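Local coordinates for nitroreductase family protein (Clostridium novyi, PDB 3G14) that probably works as an oxidoreductase of the nitroreductase family, whose members as a rule use bound FMN to reduce their substrates, at residues B[3-6]-B[7-11]; B[21-24]-B[25-28]; B[30-33]-B[34-38]; B[67-70]-B[71-75]. All coordinates share one frame; numbering follows the deposited sequence.

All four contacts are local, between residues about a turn apart. Interaction 1 spans all of helix 4-10; interactions 2 and 3 share helix 24-35, at its start and finish, with centres about 15 Å apart; interaction 4 takes the start of helix 70-77. Interaction 3 is the buried one, and interaction 2 lies at the surface. Interactions 1 and 4 are partly buried, but only interactions 1 and 3 touch the second subunit, where Tyr5 of one copy bonds Asp32 of the other. Chemistry follows place: cation-pi and CH-pi packing in interaction 1, a long salt bridge in interaction 2, a short one in interaction 3, a serine-glutamate bond and waters in interaction 4.

Interaction 1: B[3-6]-B[7-11]. With SO4 (sulfate ion), chain E.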
loop_
_atom_site.group_PDB
_atom_site.type_symbol
_atom_site.label_atom_id
_atom_site.label_comp_id
_atom_site.label_asym_id
_atom_site.label_seq_id
_atom_site.Cartn_x
_atom_site.Cartn_y
_atom_site.Cartn_z
ATOM N N GLU B 3 13.218 14.652 -0.357
ATOM C CA GLU B 3 12.668 14.596 0.985
ATOM C C GLU B 3 11.319 13.825 1.039
ATOM O O GLU B 3 10.548 13.847 0.092
ATOM C CB GLU B 3 12.533 16.012 1.505
ATOM C CG GLU B 3 12.139 16.104 2.959
ATOM C CD GLU B 3 10.636 16.078 3.142
ATOM O OE1 GLU B 3 9.950 16.706 2.281
ATOM O OE2 GLU B 3 10.161 15.431 4.121
ATOM N N PHE B 4 11.048 13.141 2.153
ATOM C CA PHE B 4 9.957 12.187 2.198
ATOM C C PHE B 4 8.592 12.816 1.884
ATOM O O PHE B 4 7.885 12.358 1.003
ATOM C CB PHE B 4 9.888 11.459 3.566
ATOM C CG PHE B 4 8.726 10.535 3.656
ATOM C CD1 PHE B 4 8.797 9.265 3.127
ATOM C CD2 PHE B 4 7.520 10.962 4.215
ATOM C CE1 PHE B 4 7.693 8.439 3.152
ATOM C CE2 PHE B 4 6.438 10.112 4.248
ATOM C CZ PHE B 4 6.534 8.874 3.726
ATOM N N TYR B 5 8.219 13.875 2.607
ATOM C CA TYR B 5 6.915 14.503 2.404
ATOM C C TYR B 5 6.784 15.083 0.978
ATOM O O TYR B 5 5.718 14.986 0.347
ATOM C CB TYR B 5 6.686 15.567 3.485
ATOM C CG TYR B 5 5.255 16.034 3.703
ATOM C CD1 TYR B 5 4.141 15.276 3.300
ATOM C CD2 TYR B 5 5.014 17.222 4.381
ATOM C CE1 TYR B 5 2.823 15.718 3.550
ATOM C CE2 TYR B 5 3.722 17.669 4.633
ATOM C CZ TYR B 5 2.631 16.920 4.218
ATOM O OH TYR B 5 1.378 17.426 4.486
ATOM N N GLU B 6 7.884 15.618 0.444
ATOM C CA GLU B 6 7.920 16.087 -0.952
ATOM C C GLU B 6 7.614 14.966 -1.929
ATOM O O GLU B 6 6.988 15.194 -2.954
ATOM C CB GLU B 6 9.276 16.709 -1.310
ATOM C CG GLU B 6 9.491 18.087 -0.738
ATOM C CD GLU B 6 8.327 19.025 -1.043
ATOM O OE1 GLU B 6 7.936 19.102 -2.230
ATOM O OE2 GLU B 6 7.801 19.666 -0.098
ATOM N N VAL B 7 8.060 13.748 -1.630
ATOM C CA VAL B 7 7.735 12.617 -2.518
ATOM C C VAL B 7 6.222 12.352 -2.487
ATOM O O VAL B 7 5.553 12.162 -3.517
ATOM C CB VAL B 7 8.561 11.345 -2.199
ATOM C CG1 VAL B 7 8.080 10.154 -3.034
ATOM C CG2 VAL B 7 10.055 11.586 -2.421
ATOM N N ILE B 8 5.649 12.384 -1.296
ATOM C CA ILE B 8 4.216 12.110 -1.166
ATOM C C ILE B 8 3.408 13.159 -1.941
ATOM O O ILE B 8 2.429 12.818 -2.590
ATOM C CB ILE B 8 3.781 12.121 0.341
ATOM C CG1 ILE B 8 4.599 11.065 1.100
ATOM C CG2 ILE B 8 2.226 11.957 0.483
ATOM C CD1 ILE B 8 4.358 9.582 0.687
ATOM N N LYS B 9 3.821 14.426 -1.812
ATOM C CA LYS B 9 3.150 15.542 -2.455
ATOM C C LYS B 9 3.313 15.526 -3.953
ATOM O O LYS B 9 2.391 15.927 -4.672
ATOM C CB LYS B 9 3.634 16.884 -1.901
ATOM C CG LYS B 9 3.168 17.164 -0.491
ATOM C CD LYS B 9 3.652 18.507 -0.018
ATOM C CE LYS B 9 3.461 18.642 1.458
ATOM N NZ LYS B 9 3.887 19.995 1.941
ATOM N N LYS B 10 4.466 15.090 -4.443
ATOM C CA LYS B 10 4.747 15.155 -5.888
ATOM C C LYS B 10 4.085 14.023 -6.668
ATOM O O LYS B 10 3.837 14.158 -7.860
ATOM C CB LYS B 10 6.264 15.151 -6.137
ATOM C CG LYS B 10 6.671 15.151 -7.627
ATOM C CD LYS B 10 8.040 15.757 -7.882
ATOM C CE LYS B 10 8.713 15.230 -9.183
ATOM N NZ LYS B 10 9.247 13.779 -9.120
ATOM N N ARG B 11 3.814 12.898 -6.003
ATOM C CA ARG B 11 3.257 11.744 -6.682
ATOM C C ARG B 11 1.940 12.100 -7.354
ATOM O O ARG B 11 1.043 12.610 -6.716
ATOM C CB ARG B 11 3.010 10.578 -5.721
ATOM C CG ARG B 11 2.551 9.305 -6.438
ATOM C CD ARG B 11 1.509 8.534 -5.647
ATOM N NE ARG B 11 0.386 9.346 -5.215
ATOM C CZ ARG B 11 -0.649 9.711 -5.975
ATOM N NH1 ARG B 11 -0.739 9.368 -7.274
ATOM N NH2 ARG B 11 -1.603 10.445 -5.418
HETATM S S SO4 E . -3.715 11.423 -8.602
HETATM O O1 SO4 E . -5.115 11.511 -8.986
HETATM O O2 SO4 E . -3.469 12.085 -7.320
HETATM O O3 SO4 E . -2.884 12.109 -9.594
HETATM O O4 SO4 E . -3.360 10.010 -8.468
#
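Lys9 lays the end of its side chain over one face of the Tyr5 ring, one helical turn back. Its CE stands 3.4 Å from the centroid of that ring, 14° off the normal, a CH-pi contact over the centre; NZ of Lys9 lies at 4.1 Å from the same centroid, an off-centre cation-pi contact. The tyrosine ring reaches this place with CG anti to the backbone N (chi1 -162°), while the lysine chain runs extended beyond CG. Glu6 OE2 remains 4.4 Å from Lys9 NZ, too far for a salt bridge. At the edge of the Tyr5 ring, near its plane, lies Ile8 CB.

Phe4 and Ile8 repeat the i to i+4 pairing with apolar groups: Phe4 CE2 meets Ile8 CG1 at 3.8 Å, an oblique, off-centre CH-pi approach. Glu3 is the N-cap, its two carboxylate oxygens taking first-turn amides, with Tyr5 N to Glu3 OE2 at 2.9 Å and Glu6 N to Glu3 OE1 at 3.0 Å; both arrive from above the carboxylate plane. The Arg11 guanidinium holds a sulfate, probably from the crystallisation liquor, at its edge: NH1 donates to O4 at 3.0 Å and NH2 to O2 at 3.1 Å.

Helix 4-10 packs by Val7 and Ile8 against helix 99-117. Another side meets the second subunit, where Tyr5 OH hydrogen-bonds Asp32 OD2 and the Phe4 ring meets Phe4 of that copy nearly parallel.

Interaction 2: B[21-24]-B[25-28]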
loop_
_atom_site.group_PDB
_atom_site.type_symbol
_atom_site.label_atom_id
_atom_site.label_comp_id
_atom_site.label_asym_id
_atom_site.label_seq_id
_atom_site.Cartn_x
_atom_site.Cartn_y
_atom_site.Cartn_z
ATOM N N ALA B 21 15.070 6.269 -21.766
ATOM C CA ALA B 21 15.289 4.998 -21.076
ATOM C C ALA B 21 15.426 5.143 -19.546
ATOM O O ALA B 21 16.017 6.098 -19.041
ATOM C CB ALA B 21 16.523 4.324 -21.633
ATOM N N ILE B 22 14.937 4.140 -18.842
ATOM C CA ILE B 22 15.028 4.057 -17.380
ATOM C C ILE B 22 16.450 3.726 -17.019
ATOM O O ILE B 22 17.062 2.902 -17.684
ATOM C CB ILE B 22 14.104 2.938 -16.828
ATOM C CG1 ILE B 22 12.640 3.187 -17.235
ATOM C CG2 ILE B 22 14.291 2.761 -15.302
ATOM C CD1 ILE B 22 12.037 4.449 -16.715
ATOM N N ASP B 23 16.984 4.365 -15.980
ATOM C CA ASP B 23 18.329 4.033 -15.499
ATOM C C ASP B 23 18.273 2.749 -14.685
ATOM O O ASP B 23 17.512 2.669 -13.721
ATOM C CB ASP B 23 18.889 5.174 -14.647
ATOM C CG ASP B 23 19.294 6.399 -15.474
ATOM O OD1 ASP B 23 19.667 6.237 -16.661
ATOM O OD2 ASP B 23 19.261 7.530 -14.924
ATOM N N ARG B 24 19.091 1.753 -15.044
ATOM C CA ARG B 24 19.013 0.425 -14.412
ATOM C C ARG B 24 19.179 0.489 -12.887
ATOM O O ARG B 24 18.469 -0.196 -12.139
ATOM C CB ARG B 24 20.079 -0.510 -15.017
ATOM C CG ARG B 24 20.024 -1.951 -14.502
ATOM C CD ARG B 24 20.926 -2.876 -15.325
ATOM N NE ARG B 24 20.744 -4.278 -14.936
ATOM C CZ ARG B 24 21.328 -4.843 -13.879
ATOM N NH1 ARG B 24 22.144 -4.145 -13.093
ATOM N NH2 ARG B 24 21.107 -6.117 -13.602
ATOM N N ASP B 25 20.131 1.305 -12.432
ATOM C CA ASP B 25 20.401 1.462 -11.005
ATOM C C ASP B 25 19.175 2.055 -10.275
ATOM O O ASP B 25 18.820 1.623 -9.164
ATOM C CB ASP B 25 21.614 2.358 -10.801
ATOM C CG ASP B 25 21.330 3.817 -11.133
ATOM O OD1 ASP B 25 21.010 4.108 -12.319
ATOM O OD2 ASP B 25 21.394 4.662 -10.197
ATOM N N LYS B 26 18.528 3.035 -10.908
ATOM C CA LYS B 26 17.329 3.647 -10.324
ATOM C C LYS B 26 16.198 2.635 -10.245
ATOM O O LYS B 26 15.557 2.523 -9.214
ATOM C CB LYS B 26 16.884 4.883 -11.098
ATOM C CG LYS B 26 17.835 6.099 -11.066
ATOM C CD LYS B 26 17.064 7.345 -11.516
ATOM C CE LYS B 26 17.937 8.500 -11.964
ATOM N NZ LYS B 26 19.280 8.451 -11.408
ATOM N N LEU B 27 15.971 1.872 -11.311
ATOM C CA LEU B 27 15.003 0.761 -11.269
ATOM C C LEU B 27 15.280 -0.231 -10.133
ATOM O O LEU B 27 14.355 -0.662 -9.414
ATOM C CB LEU B 27 15.028 -0.013 -12.576
ATOM C CG LEU B 27 14.051 -1.201 -12.683
ATOM C CD1 LEU B 27 12.580 -0.770 -12.501
ATOM C CD2 LEU B 27 14.278 -1.904 -13.987
ATOM N N LEU B 28 16.536 -0.622 -9.967
ATOM C CA LEU B 28 16.784 -1.609 -8.948
ATOM C C LEU B 28 16.588 -1.018 -7.533
ATOM O O LEU B 28 16.188 -1.746 -6.637
ATOM C CB LEU B 28 18.119 -2.305 -9.145
ATOM C CG LEU B 28 18.228 -3.131 -10.444
ATOM C CD1 LEU B 28 19.643 -3.646 -10.597
ATOM C CD2 LEU B 28 17.225 -4.304 -10.503
#
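Asp23 and Lys26 run side by side and point the same way, because each has CG anti to its own carbonyl carbon (chi1 -73° for Asp23 and -66° for Lys26). The lysine chain stays nearly extended to CE, then turns at its last torsion. Its CE comes to 3.4 Å from Asp23 OD2 and its NZ to 3.6 Å from the same oxygen, a long salt bridge.

Arg24 takes the other course: CG is anti to the backbone N (chi1 -176°) and the chain is straight to NE, which carries the guanidinium alongside the next turn. There Leu28 CD1 lies 3.5 Å above the guanidinium plane, offset toward its rim.

Asp23 holds the N-cap position of helix 24-35, but its side chain makes no capping bond. Its carbonyl begins the helical bonding, receiving Leu27 N at 3.0 Å from Asp23 O and almost straight, and Leu28 N follows to Arg24 O at 2.9 Å. The side chains of Ile22 and Leu27 cross at about a right angle, Ile22 CG2 4.0 Å from Leu27 CB, and both pack on Met80 and Leu151 of the central sheet.

Exposed Asp23, Arg24 and Asp25 line the outer side, Lys26 leans on Glu118 and Tyr120, and the apolar pair faces the sheet. The long Asp23-Lys26 spacing suggests only a modest electrostatic contribution, and the first turn is held mainly by backbone bonds.

Interaction 3: B[30-33]-B[34-38]. With GOL (glycerol), chain I.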
loop_
_atom_site.group_PDB
_atom_site.type_symbol
_atom_site.label_atom_id
_atom_site.label_comp_id
_atom_site.label_asym_id
_atom_site.label_seq_id
_atom_site.Cartn_x
_atom_site.Cartn_y
_atom_site.Cartn_z
ATOM N N ILE B 30 14.192 1.264 -6.821
ATOM C CA ILE B 30 12.714 1.187 -6.711
ATOM C C ILE B 30 12.285 -0.226 -6.254
ATOM O O ILE B 30 11.473 -0.399 -5.315
ATOM C CB ILE B 30 12.080 1.608 -8.065
ATOM C CG1 ILE B 30 12.436 3.079 -8.361
ATOM C CG2 ILE B 30 10.563 1.387 -8.070
ATOM C CD1 ILE B 30 12.214 3.496 -9.830
ATOM N N ILE B 31 12.837 -1.262 -6.903
ATOM C CA ILE B 31 12.479 -2.618 -6.516
ATOM C C ILE B 31 12.920 -2.922 -5.069
ATOM O O ILE B 31 12.214 -3.584 -4.301
ATOM C CB ILE B 31 13.012 -3.691 -7.508
ATOM C CG1 ILE B 31 12.498 -3.428 -8.944
ATOM C CG2 ILE B 31 12.543 -5.103 -7.055
ATOM C CD1 ILE B 31 10.939 -3.378 -9.138
ATOM N N ASP B 32 14.120 -2.476 -4.697
ATOM C CA ASP B 32 14.593 -2.586 -3.327
ATOM C C ASP B 32 13.634 -1.950 -2.312
ATOM O O ASP B 32 13.363 -2.526 -1.266
ATOM C CB ASP B 32 15.966 -1.940 -3.186
ATOM C CG ASP B 32 16.541 -2.132 -1.815
ATOM O OD1 ASP B 32 16.822 -3.292 -1.436
ATOM O OD2 ASP B 32 16.690 -1.126 -1.117
HETATM N N MSE B 33 13.095 -0.787 -2.643
HETATM C CA MSE B 33 12.077 -0.181 -1.781
HETATM C C MSE B 33 10.877 -1.108 -1.597
HETATM O O MSE B 33 10.401 -1.261 -0.500
HETATM C CB MSE B 33 11.713 1.206 -2.283
HETATM C CG MSE B 33 12.962 2.142 -2.125
HETATM SE SE MSE B 33 12.581 3.947 -2.681
HETATM C CE MSE B 33 14.129 4.211 -3.839
ATOM N N ALA B 34 10.431 -1.772 -2.650
ATOM C CA ALA B 34 9.380 -2.778 -2.534
ATOM C C ALA B 34 9.792 -3.970 -1.675
ATOM O O ALA B 34 8.996 -4.469 -0.870
ATOM C CB ALA B 34 8.910 -3.229 -3.922
HETATM N N MSE B 35 11.037 -4.420 -1.831
HETATM C CA MSE B 35 11.556 -5.547 -1.054
HETATM C C MSE B 35 11.526 -5.223 0.440
HETATM O O MSE B 35 11.426 -6.131 1.269
HETATM C CB MSE B 35 12.976 -5.900 -1.479
HETATM C CG MSE B 35 13.089 -6.434 -2.895
HETATM SE SE MSE B 35 12.203 -8.110 -3.179
HETATM C CE MSE B 35 10.458 -7.459 -3.677
ATOM N N ARG B 36 11.611 -3.936 0.779
ATOM C CA ARG B 36 11.649 -3.512 2.193
ATOM C C ARG B 36 10.255 -3.237 2.767
ATOM O O ARG B 36 10.125 -2.756 3.909
ATOM C CB ARG B 36 12.511 -2.267 2.319
ATOM C CG ARG B 36 13.984 -2.536 2.106
ATOM C CD ARG B 36 14.705 -1.217 2.061
ATOM N NE ARG B 36 16.092 -1.349 1.623
ATOM C CZ ARG B 36 17.125 -1.671 2.399
ATOM N NH1 ARG B 36 16.987 -1.901 3.695
ATOM N NH2 ARG B 36 18.333 -1.725 1.864
ATOM N N ALA B 37 9.214 -3.554 2.010
ATOM C CA ALA B 37 7.844 -3.291 2.447
ATOM C C ALA B 37 7.502 -4.292 3.560
ATOM O O ALA B 37 8.023 -5.427 3.554
ATOM C CB ALA B 37 6.881 -3.424 1.287
ATOM N N PRO B 38 6.608 -3.900 4.500
ATOM C CA PRO B 38 6.078 -4.857 5.485
ATOM C C PRO B 38 5.106 -5.816 4.814
ATOM O O PRO B 38 4.427 -5.439 3.852
ATOM C CB PRO B 38 5.301 -3.975 6.484
ATOM C CG PRO B 38 4.857 -2.795 5.701
ATOM C CD PRO B 38 5.957 -2.575 4.623
HETATM C C1 GOL I . 14.698 -6.705 2.227
HETATM O O1 GOL I . 14.117 -7.987 2.173
HETATM C C2 GOL I . 15.914 -6.645 1.303
HETATM O O2 GOL I . 15.778 -7.398 0.104
HETATM C C3 GOL I . 16.238 -5.194 0.977
HETATM O O3 GOL I . 17.626 -5.056 0.754
#
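Asp32 and Arg36 form an i to i+4 salt bridge where helix 24-35, part of the alpha-beta fold of the nitroreductase family, ends. NE of Arg36 donates to Asp32 OD2 at 2.8 Å, with an N-H...O angle of 172°; the oxygen is met on its syn side, though tilted out of the carboxylate plane, and lies at the edge of the guanidinium, close to its plane. The carboxylate and guanidinium planes stand 80° apart, and NH2 of Arg36 adds a weak bond to OD2. The same OD2 also takes Tyr5 OH of the second subunit, so several donors share one oxygen, which would favour its negative charge.

Met35 N donates to Ile31 O at 2.9 Å, whereas Arg36 N, the first residue to leave helical angles, divides between a weak bond to Asp32 O and one to Met33 O at 3.2 Å.

Apolar contact is slight within the pair of segments: Ile31 CG2 and Met35 CG (selenomethionine) are 4.4 Å apart. Ala34 and Met35 pack on Phe48 of strand 46-51.

A glycerol, probably from the crystallisation liquor, binds beside the pair: its O3 donates to Asp32 OD1 at 2.9 Å and sits 3.5 Å above the Arg36 guanidinium plane.

Interaction 4: B[67-70]-B[71-75]; sequences KTSA and ASEAV
The carboxylate of Glu73, the flat side-chain group in this contact, takes the Ser69 hydroxyl over one face. Ser69 OG donates to Glu73 OE2 at 2.8 Å, approaching from 65° out of the carboxylate plane, so the hydroxyl meets OE2 from above that plane. Ser69 CB follows behind at 3.5 Å from the same OE2.

Two torsions set this up. The serine OG sits between its backbone N and carbonyl carbon (chi1 63°), while Glu73 has CG anti to its carbonyl carbon and runs extended from there. The glutamate thus doubles back along the helix start, and its CG comes to 3.3 Å from Ser69 O. That carbonyl already receives Glu73 N at 2.9 Å, so the two residues are joined through both backbone and side chain.

Ser69 stands at the N-cap position without a capping bond from its side chain; its hydroxyl is spent on Glu73. Water does part of the work for the first-turn amides. One water accepts from Ala71 N at 2.9 Å and donates to Thr68 O; a second accepts from Ser72 N at 2.8 Å and donates to the same Thr68 oxygen. The preceding loop is thereby tied to the helix start through two solvent bridges.

Ser72, Ala74 and Val75 join helix 70-77 to its neighbours: Ser72 OG bonds Ala61 O of helix 54-63, Val75 packs on Lys57 and Ile60 of that helix, and on strand 144-151 Ala74 touches Pro150 and Val75 touches Leu148.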
loop_
_atom_site.group_PDB
_atom_site.type_symbol
_atom_site.label_atom_id
_atom_site.label_comp_id
_atom_site.label_asym_id
_atom_site.label_seq_id
_atom_site.Cartn_x
_atom_site.Cartn_y
_atom_site.Cartn_z
ATOM N N LYS B 67 -12.616 3.134 -19.339
ATOM C CA LYS B 67 -13.557 3.867 -20.174
ATOM C C LYS B 67 -12.811 4.612 -21.273
ATOM O O LYS B 67 -13.296 4.691 -22.403
ATOM C CB LYS B 67 -14.343 4.863 -19.291
ATOM C CG LYS B 67 -15.757 5.105 -19.678
ATOM C CD LYS B 67 -16.406 6.057 -18.679
ATOM C CE LYS B 67 -16.746 5.395 -17.325
ATOM N NZ LYS B 67 -17.705 6.276 -16.558
ATOM N N THR B 68 -11.643 5.182 -20.943
ATOM C CA THR B 68 -10.850 5.952 -21.921
ATOM C C THR B 68 -9.569 5.210 -22.265
ATOM O O THR B 68 -9.167 4.333 -21.531
ATOM C CB THR B 68 -10.487 7.350 -21.402
ATOM O OG1 THR B 68 -9.483 7.263 -20.398
ATOM C CG2 THR B 68 -11.702 8.020 -20.815
ATOM N N SER B 69 -8.917 5.573 -23.378
ATOM C CA SER B 69 -7.663 4.916 -23.788
ATOM C C SER B 69 -6.376 5.432 -23.100
ATOM O O SER B 69 -5.289 4.958 -23.414
ATOM C CB SER B 69 -7.530 5.007 -25.316
ATOM O OG SER B 69 -7.450 6.373 -25.671
ATOM N N ALA B 70 -6.493 6.322 -22.119
ATOM C CA ALA B 70 -5.329 7.002 -21.539
ATOM C C ALA B 70 -4.342 5.997 -20.890
ATOM O O ALA B 70 -3.121 6.086 -21.097
ATOM C CB ALA B 70 -5.765 8.089 -20.548
ATOM N N ALA B 71 -4.877 5.032 -20.128
ATOM C CA ALA B 71 -4.035 4.016 -19.476
ATOM C C ALA B 71 -3.315 3.128 -20.512
ATOM O O ALA B 71 -2.108 2.877 -20.414
ATOM C CB ALA B 71 -4.893 3.143 -18.472
ATOM N N SER B 72 -4.062 2.660 -21.516
ATOM C CA SER B 72 -3.520 1.813 -22.579
ATOM C C SER B 72 -2.394 2.572 -23.248
ATOM O O SER B 72 -1.312 2.006 -23.449
ATOM C CB SER B 72 -4.598 1.475 -23.610
ATOM O OG SER B 72 -5.491 0.504 -23.093
ATOM N N GLU B 73 -2.610 3.857 -23.532
ATOM C CA GLU B 73 -1.578 4.673 -24.219
ATOM C C GLU B 73 -0.356 4.905 -23.345
ATOM O O GLU B 73 0.763 4.891 -23.879
ATOM C CB GLU B 73 -2.153 5.993 -24.714
ATOM C CG GLU B 73 -3.191 5.743 -25.777
ATOM C CD GLU B 73 -4.010 6.931 -26.131
ATOM O OE1 GLU B 73 -3.674 8.051 -25.685
ATOM O OE2 GLU B 73 -4.971 6.727 -26.913
ATOM N N ALA B 74 -0.557 5.023 -22.014
ATOM C CA ALA B 74 0.562 5.201 -21.064
ATOM C C ALA B 74 1.501 3.952 -21.127
ATOM O O ALA B 74 2.734 4.064 -21.165
ATOM C CB ALA B 74 0.049 5.420 -19.617
ATOM N N VAL B 75 0.902 2.779 -21.216
ATOM C CA VAL B 75 1.652 1.536 -21.344
ATOM C C VAL B 75 2.364 1.456 -22.707
ATOM O O VAL B 75 3.505 1.001 -22.796
ATOM C CB VAL B 75 0.747 0.277 -21.141
ATOM C CG1 VAL B 75 1.509 -1.012 -21.573
ATOM C CG2 VAL B 75 0.273 0.147 -19.615
HETATM O O HOH W 1 -7.554 5.149 -19.082
HETATM O O HOH W 2 -6.876 2.656 -21.278
#